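Local coordinates for class II aldolase/adducin domain protein (Pseudomonas syringae pv. phaseolicola 1448A, PDB 3OCR) that is of undetermined specific function but belongs to the class II aldolase/adducin family, which includes lyases and adducin-like proteins thought to bind actin filaments, at residues A[93-98]-A[102-107]; A[109-114]-A[165-170]. All coordinates share one frame; numbering follows the deposited sequence.

Interaction 1 (A[93-98]-A[102-107])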
loop_
_atom_site.group_PDB
_atom_site.type_symbol
_atom_site.label_atom_id
_atom_site.label_comp_id
_atom_site.label_asym_id
_atom_site.label_seq_id
_atom_site.Cartn_x
_atom_site.Cartn_y
_atom_site.Cartn_z
ATOM N N GLY A 93 -14.800 20.196 -28.393
ATOM C CA GLY A 93 -13.475 20.312 -27.814
ATOM C C GLY A 93 -12.700 21.532 -28.268
ATOM O O GLY A 93 -11.502 21.644 -27.989
ATOM N N THR A 94 -13.371 22.446 -28.970
ATOM C CA THR A 94 -12.736 23.679 -29.415
ATOM C C THR A 94 -12.621 24.598 -28.204
ATOM O O THR A 94 -13.563 24.743 -27.445
ATOM C CB THR A 94 -13.565 24.373 -30.533
ATOM O OG1 THR A 94 -13.781 23.451 -31.607
ATOM C CG2 THR A 94 -12.860 25.636 -31.079
ATOM N N ILE A 95 -11.461 25.216 -28.034
ATOM C CA ILE A 95 -11.237 26.114 -26.914
ATOM C C ILE A 95 -12.253 27.232 -27.011
ATOM O O ILE A 95 -12.439 27.805 -28.080
ATOM C CB ILE A 95 -9.816 26.741 -26.977
ATOM C CG1 ILE A 95 -8.711 25.668 -26.931
ATOM C CG2 ILE A 95 -9.636 27.822 -25.910
ATOM C CD1 ILE A 95 -8.818 24.675 -25.791
ATOM N N VAL A 96 -12.918 27.529 -25.904
ATOM C CA VAL A 96 -13.693 28.758 -25.798
ATOM C C VAL A 96 -12.894 29.748 -24.943
ATOM O O VAL A 96 -12.793 30.923 -25.281
ATOM C CB VAL A 96 -15.127 28.504 -25.260
ATOM C CG1 VAL A 96 -15.909 29.819 -25.140
ATOM C CG2 VAL A 96 -15.870 27.532 -26.181
ATOM N N ASP A 97 -12.295 29.249 -23.859
ATOM C CA ASP A 97 -11.516 30.070 -22.940
ATOM C C ASP A 97 -10.415 29.212 -22.312
ATOM O O ASP A 97 -10.692 28.379 -21.458
ATOM C CB ASP A 97 -12.440 30.620 -21.843
ATOM C CG ASP A 97 -11.808 31.762 -21.044
ATOM O OD1 ASP A 97 -10.569 31.910 -21.042
ATOM O OD2 ASP A 97 -12.568 32.499 -20.388
ATOM N N ASP A 98 -9.174 29.413 -22.750
ATOM C CA ASP A 98 -8.042 28.656 -22.218
ATOM C C ASP A 98 -7.049 29.577 -21.523
ATOM O O ASP A 98 -6.144 30.112 -22.171
ATOM C CB ASP A 98 -7.324 27.878 -23.317
ATOM C CG ASP A 98 -6.119 27.095 -22.798
ATOM O OD1 ASP A 98 -5.919 27.011 -21.560
ATOM O OD2 ASP A 98 -5.371 26.550 -23.640
ATOM N N LEU A 102 -2.280 26.066 -22.987
ATOM C CA LEU A 102 -1.851 24.670 -23.188
ATOM C C LEU A 102 -2.847 23.848 -23.987
ATOM O O LEU A 102 -2.537 22.751 -24.436
ATOM C CB LEU A 102 -1.591 23.965 -21.850
ATOM C CG LEU A 102 -0.463 24.471 -20.943
ATOM C CD1 LEU A 102 -0.551 23.815 -19.567
ATOM C CD2 LEU A 102 0.911 24.236 -21.568
ATOM N N GLY A 103 -4.059 24.370 -24.134
ATOM C CA GLY A 103 -5.139 23.626 -24.772
ATOM C C GLY A 103 -5.491 22.388 -23.980
ATOM O O GLY A 103 -5.185 22.288 -22.783
ATOM N N ILE A 104 -6.135 21.437 -24.642
ATOM C CA ILE A 104 -6.640 20.256 -23.966
ATOM C C ILE A 104 -6.131 19.023 -24.663
ATOM O O ILE A 104 -5.586 19.106 -25.743
ATOM C CB ILE A 104 -8.213 20.205 -23.937
ATOM C CG1 ILE A 104 -8.805 20.027 -25.351
ATOM C CG2 ILE A 104 -8.781 21.437 -23.229
ATOM C CD1 ILE A 104 -10.261 19.450 -25.369
ATOM N N ASN A 105 -6.292 17.882 -24.020
ATOM C CA ASN A 105 -6.078 16.618 -24.691
ATOM C C ASN A 105 -7.319 16.344 -25.509
ATOM O O ASN A 105 -8.318 15.828 -24.994
ATOM C CB ASN A 105 -5.888 15.499 -23.679
ATOM C CG ASN A 105 -5.720 14.155 -24.329
ATOM O OD1 ASN A 105 -5.861 14.010 -25.544
ATOM N ND2 ASN A 105 -5.400 13.152 -23.517
ATOM N N TYR A 106 -7.246 16.699 -26.782
ATOM C CA TYR A 106 -8.405 16.634 -27.659
ATOM C C TYR A 106 -8.973 15.214 -27.773
ATOM O O TYR A 106 -10.191 15.030 -27.757
ATOM C CB TYR A 106 -8.022 17.158 -29.032
ATOM C CG TYR A 106 -9.167 17.487 -29.956
ATOM C CD1 TYR A 106 -9.693 16.515 -30.820
ATOM C CD2 TYR A 106 -9.688 18.785 -30.012
ATOM C CE1 TYR A 106 -10.719 16.826 -31.703
ATOM C CE2 TYR A 106 -10.720 19.104 -30.884
ATOM C CZ TYR A 106 -11.228 18.124 -31.727
ATOM O OH TYR A 106 -12.240 18.446 -32.589
ATOM N N ALA A 107 -8.094 14.221 -27.865
ATOM C CA ALA A 107 -8.530 12.832 -28.013
ATOM C C ALA A 107 -9.135 12.274 -26.715
ATOM O O ALA A 107 -10.064 11.458 -26.753
ATOM C CB ALA A 107 -7.367 11.971 -28.486
HETATM O O HOH W 1 -12.865 21.260 -32.776
#
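The backbones of 93-98 and 102-107 approach at two places, Gly-93 CA to Tyr-106 CA and Asp-98 CA to Gly-103 CA, each pair 6.3 Å apart, while side chains bridge the ground between. At the second place Asp-98 OD2 accepts a short hydrogen bond from Gly-103 N at 2.6 Å. The N-H...O angle is 146°, and the donor meets the syn side of the carboxylate, tilted 24° from its plane. The other oxygen, OD1, bonds to Thr-100 OG1 within the intervening turn, so partners on both oxygens fix the rotation of the carboxylate. Between the two places, the aliphatic chains of Ile-95 and Ile-104 slide past each other in opposite directions, with Ile-95 CD1 lying 4.1 Å from Ile-104 CG2. The other branch of Ile-104 carries its end to the peptide of Gly-93, where CD1 packs 3.6 Å from Gly-93 O. Tyr-106 approaches the same carbonyl: CE2 is 3.9 Å from Gly-93 O, an oblique approach to the ring. Its first torsion (chi1 -165°) sets CG anti to the backbone N and brings the ring back beside 93-98. Lacking a side chain, buried Gly-93 leaves room for both groups. A water links Thr-94 and Tyr-106: at the ring's edge and in its plane, it donates to Thr-94 OG1 at 2.6 Å and lies 2.9 Å from Tyr-106 OH. Ile-95 and Ile-104 also both touch Val-87 of strand 87-90. A classic beta bulge at Val-96 and Asp-97, opposite Lys-88, turns the chain between Ile-95 and Asp-98. The contact is thus an edge strand of this chain's mixed sheet whose following loop folds back alongside Ile-95 and Asp-98, pinned by the carboxylate-to-Gly-103 N bond.

Interaction 2 (A[109-114]-A[165-170])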
loop_
_atom_site.group_PDB
_atom_site.type_symbol
_atom_site.label_atom_id
_atom_site.label_comp_id
_atom_site.label_asym_id
_atom_site.label_seq_id
_atom_site.Cartn_x
_atom_site.Cartn_y
_atom_site.Cartn_z
ATOM N N TYR A 109 -10.904 13.957 -24.630
ATOM C CA TYR A 109 -12.194 14.619 -24.428
ATOM C C TYR A 109 -13.379 13.967 -25.156
ATOM O O TYR A 109 -14.546 14.221 -24.820
ATOM C CB TYR A 109 -12.086 16.086 -24.854
ATOM C CG TYR A 109 -13.362 16.900 -24.728
ATOM C CD1 TYR A 109 -13.906 17.208 -23.478
ATOM C CD2 TYR A 109 -14.010 17.398 -25.864
ATOM C CE1 TYR A 109 -15.095 17.981 -23.363
ATOM C CE2 TYR A 109 -15.199 18.155 -25.752
ATOM C CZ TYR A 109 -15.723 18.447 -24.503
ATOM O OH TYR A 109 -16.871 19.221 -24.394
ATOM N N VAL A 110 -13.088 13.157 -26.160
ATOM C CA VAL A 110 -14.134 12.528 -26.959
ATOM C C VAL A 110 -15.155 11.734 -26.133
ATOM O O VAL A 110 -16.359 11.833 -26.373
ATOM C CB VAL A 110 -13.523 11.648 -28.062
ATOM C CG1 VAL A 110 -14.610 10.797 -28.742
ATOM C CG2 VAL A 110 -12.784 12.541 -29.101
ATOM N N ILE A 111 -14.688 10.954 -25.164
ATOM C CA ILE A 111 -15.627 10.206 -24.319
ATOM C C ILE A 111 -16.558 11.133 -23.527
ATOM O O ILE A 111 -17.749 10.895 -23.447
ATOM C CB ILE A 111 -14.916 9.160 -23.406
ATOM C CG1 ILE A 111 -15.965 8.302 -22.689
ATOM C CG2 ILE A 111 -13.906 9.824 -22.429
ATOM C CD1 ILE A 111 -15.484 6.896 -22.356
ATOM N N HIS A 112 -15.999 12.206 -22.979
ATOM C CA HIS A 112 -16.765 13.200 -22.261
ATOM C C HIS A 112 -17.810 13.829 -23.175
ATOM O O HIS A 112 -18.989 13.892 -22.820
ATOM C CB HIS A 112 -15.817 14.225 -21.627
ATOM C CG HIS A 112 -14.900 13.606 -20.614
ATOM N ND1 HIS A 112 -15.255 13.447 -19.290
ATOM C CD2 HIS A 112 -13.679 13.030 -20.749
ATOM C CE1 HIS A 112 -14.280 12.828 -18.648
ATOM N NE2 HIS A 112 -13.310 12.563 -19.509
ATOM N N SER A 113 -17.369 14.250 -24.360
ATOM C CA SER A 113 -18.242 14.837 -25.370
ATOM C C SER A 113 -19.395 13.896 -25.760
ATOM O O SER A 113 -20.554 14.311 -25.824
ATOM C CB SER A 113 -17.418 15.168 -26.617
ATOM O OG SER A 113 -18.262 15.784 -27.564
ATOM N N ALA A 114 -19.075 12.634 -26.026
ATOM C CA ALA A 114 -20.112 11.661 -26.413
ATOM C C ALA A 114 -21.192 11.532 -25.336
ATOM O O ALA A 114 -22.397 11.539 -25.643
ATOM C CB ALA A 114 -19.491 10.288 -26.711
ATOM N N ILE A 165 -7.966 2.441 -28.060
ATOM C CA ILE A 165 -7.701 3.734 -27.407
ATOM C C ILE A 165 -8.633 4.828 -27.945
ATOM O O ILE A 165 -9.334 5.474 -27.173
ATOM C CB ILE A 165 -6.204 4.141 -27.521
ATOM C CG1 ILE A 165 -5.316 3.099 -26.818
ATOM C CG2 ILE A 165 -5.972 5.550 -26.935
ATOM C CD1 ILE A 165 -3.808 3.226 -27.113
ATOM N N ALA A 166 -8.641 5.012 -29.261
ATOM C CA ALA A 166 -9.437 6.057 -29.897
ATOM C C ALA A 166 -10.885 5.618 -29.991
ATOM O O ALA A 166 -11.186 4.455 -30.272
ATOM C CB ALA A 166 -8.893 6.401 -31.294
ATOM N N LEU A 167 -11.777 6.568 -29.742
ATOM C CA LEU A 167 -13.197 6.309 -29.757
ATOM C C LEU A 167 -13.776 6.798 -31.097
ATOM O O LEU A 167 -14.060 7.984 -31.264
ATOM C CB LEU A 167 -13.830 7.010 -28.554
ATOM C CG LEU A 167 -15.323 6.915 -28.229
ATOM C CD1 LEU A 167 -15.811 5.486 -28.131
ATOM C CD2 LEU A 167 -15.578 7.641 -26.922
ATOM N N ASP A 168 -13.899 5.882 -32.059
ATOM C CA ASP A 168 -14.493 6.217 -33.352
ATOM C C ASP A 168 -16.011 6.226 -33.233
ATOM O O ASP A 168 -16.566 5.827 -32.206
ATOM C CB ASP A 168 -13.988 5.320 -34.514
ATOM C CG ASP A 168 -14.550 3.877 -34.494
ATOM O OD1 ASP A 168 -15.746 3.649 -34.172
ATOM O OD2 ASP A 168 -13.777 2.955 -34.849
ATOM N N LEU A 169 -16.655 6.694 -34.292
ATOM C CA LEU A 169 -18.093 6.899 -34.346
ATOM C C LEU A 169 -18.885 5.633 -34.052
ATOM O O LEU A 169 -19.865 5.677 -33.318
ATOM C CB LEU A 169 -18.460 7.422 -35.734
ATOM C CG LEU A 169 -19.818 8.087 -35.923
ATOM C CD1 LEU A 169 -19.935 9.377 -35.100
ATOM C CD2 LEU A 169 -19.979 8.355 -37.401
ATOM N N SER A 170 -18.454 4.517 -34.635
ATOM C CA SER A 170 -19.067 3.216 -34.396
ATOM C C SER A 170 -19.060 2.881 -32.893
ATOM O O SER A 170 -20.089 2.488 -32.338
ATOM C CB SER A 170 -18.329 2.143 -35.195
ATOM O OG SER A 170 -19.223 1.177 -35.713
#
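Val-110 O accepts the backbone hydrogen bond from Ala-114 N at 2.9 Å, one of the i to i+4 bonds of helix 110-118, in the turn on which Leu-167 packs. The contact itself is carried by three aliphatic residues. Leu-167 extends with CG anti to its backbone N (chi1 -178°), which sends the isobutyl group at the helix and lodges one methyl, CD2, against the consecutive residues Val-110 and Ile-111. That methyl lies 3.7 Å from Ile-111 CA and 3.9 Å from Ile-111 CB, close to the backbone of the turn itself. The same methyl is 3.8 Å from Val-110 CG1, and the two side chains cross at a slant. Val-110 CG1 also approaches the peptide of the second segment, 3.8 Å from Leu-167 O, and sits beside Leu-167 CB at 3.9 Å. The patch continues along helix 169-179, where Leu-175 touches both Ile-111 and Leu-167, and Arg-172 lies against Val-110 and Leu-167. Asp-168 is the N-cap of that helix, its OD1 accepting from Glu-171 N. Next to Leu-167 in the chain, Ala-166 makes weak hydrogen bonds to Lys-237 and Gln-241 of the second subunit. With 142 Å² buried, aliphatic groups meeting one another and backbone atoms, and no polar bond between the two segments, they are held by shape and van der Waals contact.

Overall arrangement
The two contacts follow one another along the chain: interaction 1 closes at 107, and interaction 2 opens at 109 and is completed more than fifty residues later. Their centres are 15 Å apart, on the same side of the chain's centre, and all four segments belong to the class II aldolase/adducin domain. Tyr-109 packs on interaction 1, its CE2 3.4 Å from Gly-93 N and its CB 3.9 Å from Ile-104 CD1. Val-110 of interaction 2 follows directly, so the two are joined through the chain at that residue. Interaction 1 lies at strand 95-97, outermost in the mixed sheet within this chain, whereas interaction 2 pairs helix 110-118 with the entry to helix 169-179, near the second subunit.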